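Long-range contacts in CDA peptide synthetase I (PDB 5DU9), which is a nonribosomal peptide synthetase, represented here by a condensation domain: residues 239-244 / 408-413; 313-318 / 334-339. The protein carries 1 engineered substitution. One frame throughout, in Å; residues are numbered along the deposited sequence.

Contact 1. Residues 239-244 / 408-413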
loop_
_atom_site.group_PDB
_atom_site.type_symbol
_atom_site.label_atom_id
_atom_site.label_comp_id
_atom_site.label_asym_id
_atom_site.label_seq_id
_atom_site.Cartn_x
_atom_site.Cartn_y
_atom_site.Cartn_z
ATOM N N LEU A 239 4.112 14.399 -0.777
ATOM C CA LEU A 239 3.659 14.803 0.550
ATOM C C LEU A 239 2.690 13.776 1.115
ATOM O O LEU A 239 2.004 13.091 0.366
ATOM C CB LEU A 239 2.971 16.168 0.491
ATOM C CG LEU A 239 3.800 17.360 0.004
ATOM C CD1 LEU A 239 2.904 18.576 -0.171
ATOM C CD2 LEU A 239 4.940 17.661 0.963
ATOM N N ALA A 240 2.615 13.696 2.439
ATOM C CA ALA A 240 1.618 12.849 3.083
ATOM C C ALA A 240 0.243 13.292 2.600
ATOM O O ALA A 240 -0.037 14.487 2.560
ATOM C CB ALA A 240 1.714 12.940 4.598
ATOM N N PRO A 241 -0.607 12.335 2.205
ATOM C CA PRO A 241 -1.887 12.706 1.595
ATOM C C PRO A 241 -2.975 13.099 2.580
ATOM O O PRO A 241 -2.971 12.686 3.742
ATOM C CB PRO A 241 -2.297 11.431 0.858
ATOM C CG PRO A 241 -1.694 10.333 1.669
ATOM C CD PRO A 241 -0.374 10.880 2.141
ATOM N N THR A 242 -3.894 13.922 2.093
ATOM C CA THR A 242 -5.213 14.034 2.682
ATOM C C THR A 242 -5.984 12.821 2.203
ATOM O O THR A 242 -5.997 12.538 1.008
ATOM C CB THR A 242 -5.925 15.324 2.264
ATOM O OG1 THR A 242 -5.154 16.454 2.690
ATOM C CG2 THR A 242 -7.316 15.397 2.875
ATOM N N VAL A 243 -6.611 12.100 3.126
ATOM C CA VAL A 243 -7.249 10.832 2.794
ATOM C C VAL A 243 -8.753 10.923 2.989
ATOM O O VAL A 243 -9.231 11.315 4.057
ATOM C CB VAL A 243 -6.684 9.676 3.651
ATOM C CG1 VAL A 243 -7.312 8.348 3.252
ATOM C CG2 VAL A 243 -5.169 9.604 3.517
ATOM N N ARG A 244 -9.494 10.578 1.940
ATOM C CA ARG A 244 -10.943 10.485 2.029
ATOM C C ARG A 244 -11.366 9.085 1.626
ATOM O O ARG A 244 -10.962 8.567 0.581
ATOM C CB ARG A 244 -11.621 11.542 1.156
ATOM C CG ARG A 244 -11.484 12.962 1.698
ATOM C CD ARG A 244 -12.194 13.132 3.042
ATOM N NE ARG A 244 -12.043 14.481 3.585
ATOM C CZ ARG A 244 -11.053 14.871 4.386
ATOM N NH1 ARG A 244 -10.100 14.020 4.753
ATOM N NH2 ARG A 244 -11.016 16.123 4.825
ATOM N N ASP A 408 -10.197 4.535 -0.986
ATOM C CA ASP A 408 -9.513 5.692 -0.420
ATOM C C ASP A 408 -8.886 6.525 -1.528
ATOM O O ASP A 408 -8.111 6.012 -2.338
ATOM C CB ASP A 408 -8.431 5.257 0.572
ATOM C CG ASP A 408 -8.993 4.889 1.934
ATOM O OD1 ASP A 408 -10.140 4.414 1.996
ATOM O OD2 ASP A 408 -8.285 5.088 2.945
ATOM N N PHE A 409 -9.249 7.801 -1.574
ATOM C CA PHE A 409 -8.565 8.763 -2.423
ATOM C C PHE A 409 -7.579 9.523 -1.555
ATOM O O PHE A 409 -7.971 10.235 -0.633
ATOM C CB PHE A 409 -9.551 9.718 -3.100
ATOM C CG PHE A 409 -10.052 9.227 -4.433
ATOM C CD1 PHE A 409 -10.409 7.902 -4.611
ATOM C CD2 PHE A 409 -10.181 10.100 -5.504
ATOM C CE1 PHE A 409 -10.871 7.449 -5.837
ATOM C CE2 PHE A 409 -10.641 9.651 -6.732
ATOM C CZ PHE A 409 -10.988 8.327 -6.896
ATOM N N GLU A 410 -6.299 9.335 -1.845
ATOM C CA GLU A 410 -5.224 9.968 -1.098
ATOM C C GLU A 410 -4.612 11.064 -1.952
ATOM O O GLU A 410 -3.868 10.780 -2.892
ATOM C CB GLU A 410 -4.167 8.936 -0.706
ATOM C CG GLU A 410 -4.731 7.695 -0.032
ATOM C CD GLU A 410 -3.652 6.721 0.413
ATOM O OE1 GLU A 410 -2.596 6.655 -0.247
ATOM O OE2 GLU A 410 -3.863 6.013 1.422
ATOM N N GLY A 411 -4.937 12.309 -1.627
ATOM C CA GLY A 411 -4.531 13.445 -2.435
ATOM C C GLY A 411 -3.433 14.281 -1.813
ATOM O O GLY A 411 -3.440 14.539 -0.608
ATOM N N ASN A 412 -2.486 14.707 -2.645
ATOM C CA ASN A 412 -1.505 15.701 -2.244
ATOM C C ASN A 412 -2.245 16.962 -1.790
ATOM O O ASN A 412 -3.062 17.498 -2.537
ATOM C CB ASN A 412 -0.550 16.008 -3.400
ATOM C CG ASN A 412 0.500 17.048 -3.038
ATOM O OD1 ASN A 412 0.181 18.199 -2.748
ATOM N ND2 ASN A 412 1.761 16.645 -3.065
ATOM N N PRO A 413 -1.972 17.439 -0.563
ATOM C CA PRO A 413 -2.779 18.538 -0.015
ATOM C C PRO A 413 -2.581 19.882 -0.715
ATOM O O PRO A 413 -3.393 20.785 -0.515
ATOM C CB PRO A 413 -2.316 18.616 1.443
ATOM C CG PRO A 413 -0.958 18.020 1.451
ATOM C CD PRO A 413 -0.980 16.946 0.408
#

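Contact 2. Residues 313-318 / 334-339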
loop_
_atom_site.group_PDB
_atom_site.type_symbol
_atom_site.label_atom_id
_atom_site.label_comp_id
_atom_site.label_asym_id
_atom_site.label_seq_id
_atom_site.Cartn_x
_atom_site.Cartn_y
_atom_site.Cartn_z
ATOM N N LEU A 313 5.339 1.047 -11.039
ATOM C CA LEU A 313 5.674 1.172 -12.451
ATOM C C LEU A 313 4.549 1.819 -13.244
ATOM O O LEU A 313 3.379 1.676 -12.896
ATOM C CB LEU A 313 6.012 -0.196 -13.036
ATOM C CG LEU A 313 7.378 -0.718 -12.596
ATOM C CD1 LEU A 313 7.491 -2.207 -12.865
ATOM C CD2 LEU A 313 8.504 0.038 -13.285
ATOM N N PRO A 314 4.913 2.541 -14.310
ATOM C CA PRO A 314 3.933 3.276 -15.111
ATOM C C PRO A 314 3.244 2.388 -16.133
ATOM O O PRO A 314 3.908 1.675 -16.885
ATOM C CB PRO A 314 4.784 4.334 -15.800
ATOM C CG PRO A 314 6.090 3.649 -16.011
ATOM C CD PRO A 314 6.284 2.752 -14.812
ATOM N N LEU A 315 1.920 2.440 -16.145
ATOM C CA LEU A 315 1.116 1.704 -17.103
ATOM C C LEU A 315 0.566 2.688 -18.119
ATOM O O LEU A 315 -0.279 3.527 -17.798
ATOM C CB LEU A 315 -0.011 0.958 -16.389
ATOM C CG LEU A 315 -0.756 -0.109 -17.189
ATOM C CD1 LEU A 315 0.127 -1.323 -17.421
ATOM C CD2 LEU A 315 -2.024 -0.501 -16.461
ATOM N N ARG A 316 1.069 2.604 -19.344
ATOM C CA ARG A 316 0.665 3.518 -20.391
ATOM C C ARG A 316 -0.391 2.872 -21.267
ATOM O O ARG A 316 -0.208 1.755 -21.759
ATOM C CB ARG A 316 1.864 3.934 -21.222
ATOM C CG ARG A 316 1.579 5.114 -22.086
ATOM C CD ARG A 316 2.857 5.653 -22.667
ATOM N NE ARG A 316 2.681 7.011 -23.143
ATOM C CZ ARG A 316 3.669 7.769 -23.592
ATOM N NH1 ARG A 316 4.910 7.293 -23.627
ATOM N NH2 ARG A 316 3.413 9.000 -24.004
ATOM N N LEU A 317 -1.492 3.591 -21.450
ATOM C CA LEU A 317 -2.688 3.059 -22.092
ATOM C C LEU A 317 -3.205 4.049 -23.121
ATOM O O LEU A 317 -3.400 5.222 -22.809
ATOM C CB LEU A 317 -3.776 2.782 -21.049
ATOM C CG LEU A 317 -3.328 1.983 -19.824
ATOM C CD1 LEU A 317 -4.294 2.148 -18.665
ATOM C CD2 LEU A 317 -3.180 0.520 -20.194
ATOM N N ALA A 318 -3.421 3.579 -24.345
ATOM C CA ALA A 318 -4.060 4.390 -25.367
ATOM C C ALA A 318 -5.541 4.051 -25.413
ATOM O O ALA A 318 -5.907 2.885 -25.536
ATOM C CB ALA A 318 -3.412 4.164 -26.725
ATOM N N GLU A 334 -2.945 -6.122 -22.006
ATOM C CA GLU A 334 -1.768 -6.157 -22.873
ATOM C C GLU A 334 -0.614 -5.372 -22.257
ATOM O O GLU A 334 0.531 -5.832 -22.246
ATOM C CB GLU A 334 -2.101 -5.602 -24.257
ATOM C CG GLU A 334 -0.913 -5.560 -25.207
ATOM C CD GLU A 334 -1.307 -5.213 -26.631
ATOM O OE1 GLU A 334 -0.405 -4.921 -27.444
ATOM O OE2 GLU A 334 -2.517 -5.231 -26.941
ATOM N N ALA A 335 -0.918 -4.188 -21.736
ATOM C CA ALA A 335 0.101 -3.349 -21.124
ATOM C C ALA A 335 0.641 -3.980 -19.843
ATOM O O ALA A 335 1.842 -3.925 -19.583
ATOM C CB ALA A 335 -0.458 -1.965 -20.838
ATOM N N MET A 336 -0.245 -4.568 -19.042
ATOM C CA MET A 336 0.170 -5.203 -17.792
ATOM C C MET A 336 1.061 -6.414 -18.055
ATOM O O MET A 336 1.976 -6.697 -17.284
ATOM C CB MET A 336 -1.046 -5.621 -16.968
ATOM C CG MET A 336 -1.686 -4.480 -16.202
ATOM S SD MET A 336 -0.633 -3.832 -14.886
ATOM C CE MET A 336 -0.617 -5.197 -13.731
ATOM N N SER A 337 0.803 -7.131 -19.140
ATOM C CA SER A 337 1.651 -8.272 -19.482
ATOM C C SER A 337 3.103 -7.823 -19.621
ATOM O O SER A 337 4.017 -8.481 -19.118
ATOM C CB SER A 337 1.169 -8.943 -20.766
ATOM O OG SER A 337 -0.085 -9.570 -20.561
ATOM N N GLY A 338 3.310 -6.687 -20.278
ATOM C CA GLY A 338 4.646 -6.154 -20.465
ATOM C C GLY A 338 5.238 -5.625 -19.172
ATOM O O GLY A 338 6.420 -5.803 -18.895
ATOM N N LEU A 339 4.409 -4.960 -18.378
ATOM C CA LEU A 339 4.842 -4.446 -17.086
ATOM C C LEU A 339 5.321 -5.588 -16.191
ATOM O O LEU A 339 6.397 -5.516 -15.591
ATOM C CB LEU A 339 3.703 -3.672 -16.414
ATOM C CG LEU A 339 4.008 -2.986 -15.079
ATOM C CD1 LEU A 339 3.139 -1.740 -14.938
ATOM C CD2 LEU A 339 3.767 -3.926 -13.906
#

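Contact 1. Residues 239-244 / 408-413
Val-243 has CG1 anti to its backbone N (chi1 -177°), which brings this branch across to Asp-408, 3.4 Å from OD2. Its CG2, anti to the carbonyl carbon, lies 4.1 Å from Glu-410 CG, and the valine and glutamate side chains point the same way. Pro-241 lies beside the same glutamate, its CB 3.5 Å from Glu-410 CB. The carboxylate of Glu-410 is held from outside the pair: OE1 is hydrogen-bonded to Ser-387 OG and Asn-394 ND2. OD1 of Asp-408 is bonded to Ser-245.

The backbones form an antiparallel pair at one edge of a four-stranded mixed sheet, where strand 242-248 is outermost. Thr-242 and Gly-411 bond both ways, each N reaching the other's O at 2.8 Å. Arg-244 and Phe-409 repeat the exchange. Their side chains leave by the face opposite Glu-410, and the phenyl ring packs on helix 418-437.

Beyond the strands, Pro-413 CD lies 3.4 Å from Ala-240 O. Pro-413 CB also lies 3.8 Å from OG1 of Thr-242, the first strand residue. Leu-239 crosses the amide of Asn-412, Leu-239 CD1 meeting Asn-412 ND2 at 3.7 Å. That amide is held at both ends, OD1 by Gln-414 N and ND2 by Thr-390 O.

Contact 2. Residues 313-318 / 334-339
Leu-315 reaches from the strand to the helix and crosses the side chain of Met-336 at about a right angle. Its CG is anti to the backbone N (chi1 -167°). CD1 does most of the touching. Leu-315 CD1 meets Ala-335 CB at 3.5 Å and Met-336 SD at 3.6 Å. Leu-315 CD2 is 3.9 Å from Met-336 SD. The methionine chi2 of -67° turns the sulfur back beside these two methyls.

Leu-339 is one helical turn beyond Ala-335, and its N bonds to Ala-335 O. Leu-339 CD1 comes between two strand leucines, 3.8 Å from Leu-313 CB and 3.9 Å from Leu-315 CD1. The side chains of Leu-313 and Leu-339 are set at a slant to each other.

This is helix-on-sheet packing. Strand 311-318 pairs with 287-294 in a two-stranded antiparallel sheet, and helix 325-341 lies against it. The axes of strand 313-318 and helix 334-339 run at 152° and pass 8.3 Å apart. Side chains of Val-290 and Val-292 on the partner strand also touch Leu-315. Helix 208-220 brings Trp-217 against both Leu-313 and Leu-339.

Leu-317, toward the C-terminal end of the strand, puts CD2 3.7 Å from Ala-335 CB. The small alanine methyl thus meets two leucines. Arg-316 extends away from the helix to a salt bridge with Asp-223.

The two contacts do not touch. The centres of contact 1 and contact 2 lie 25 Å apart, and their nearest atoms about 15 Å. Contact 2 is nested along the chain within the loop that contact 1 closes. The contacts lie on different sheets, yet all four segments fall in the condensation domain range. Neither contact includes a residue of the pocket around (2S)-2-amino-N-butyl-propanamide. In contact 1 the side chain of Glu-410 is about 7 Å from the bound (2S)-2-amino-N-butyl-propanamide (UM2). In contact 2 the side chain of Leu-313 is about 10 Å from the bound UM2. Ser-387 is the pocket residue that links contact 1 to the ligand site. For contact 2 it is Arg-312, which precedes Leu-313 in sequence.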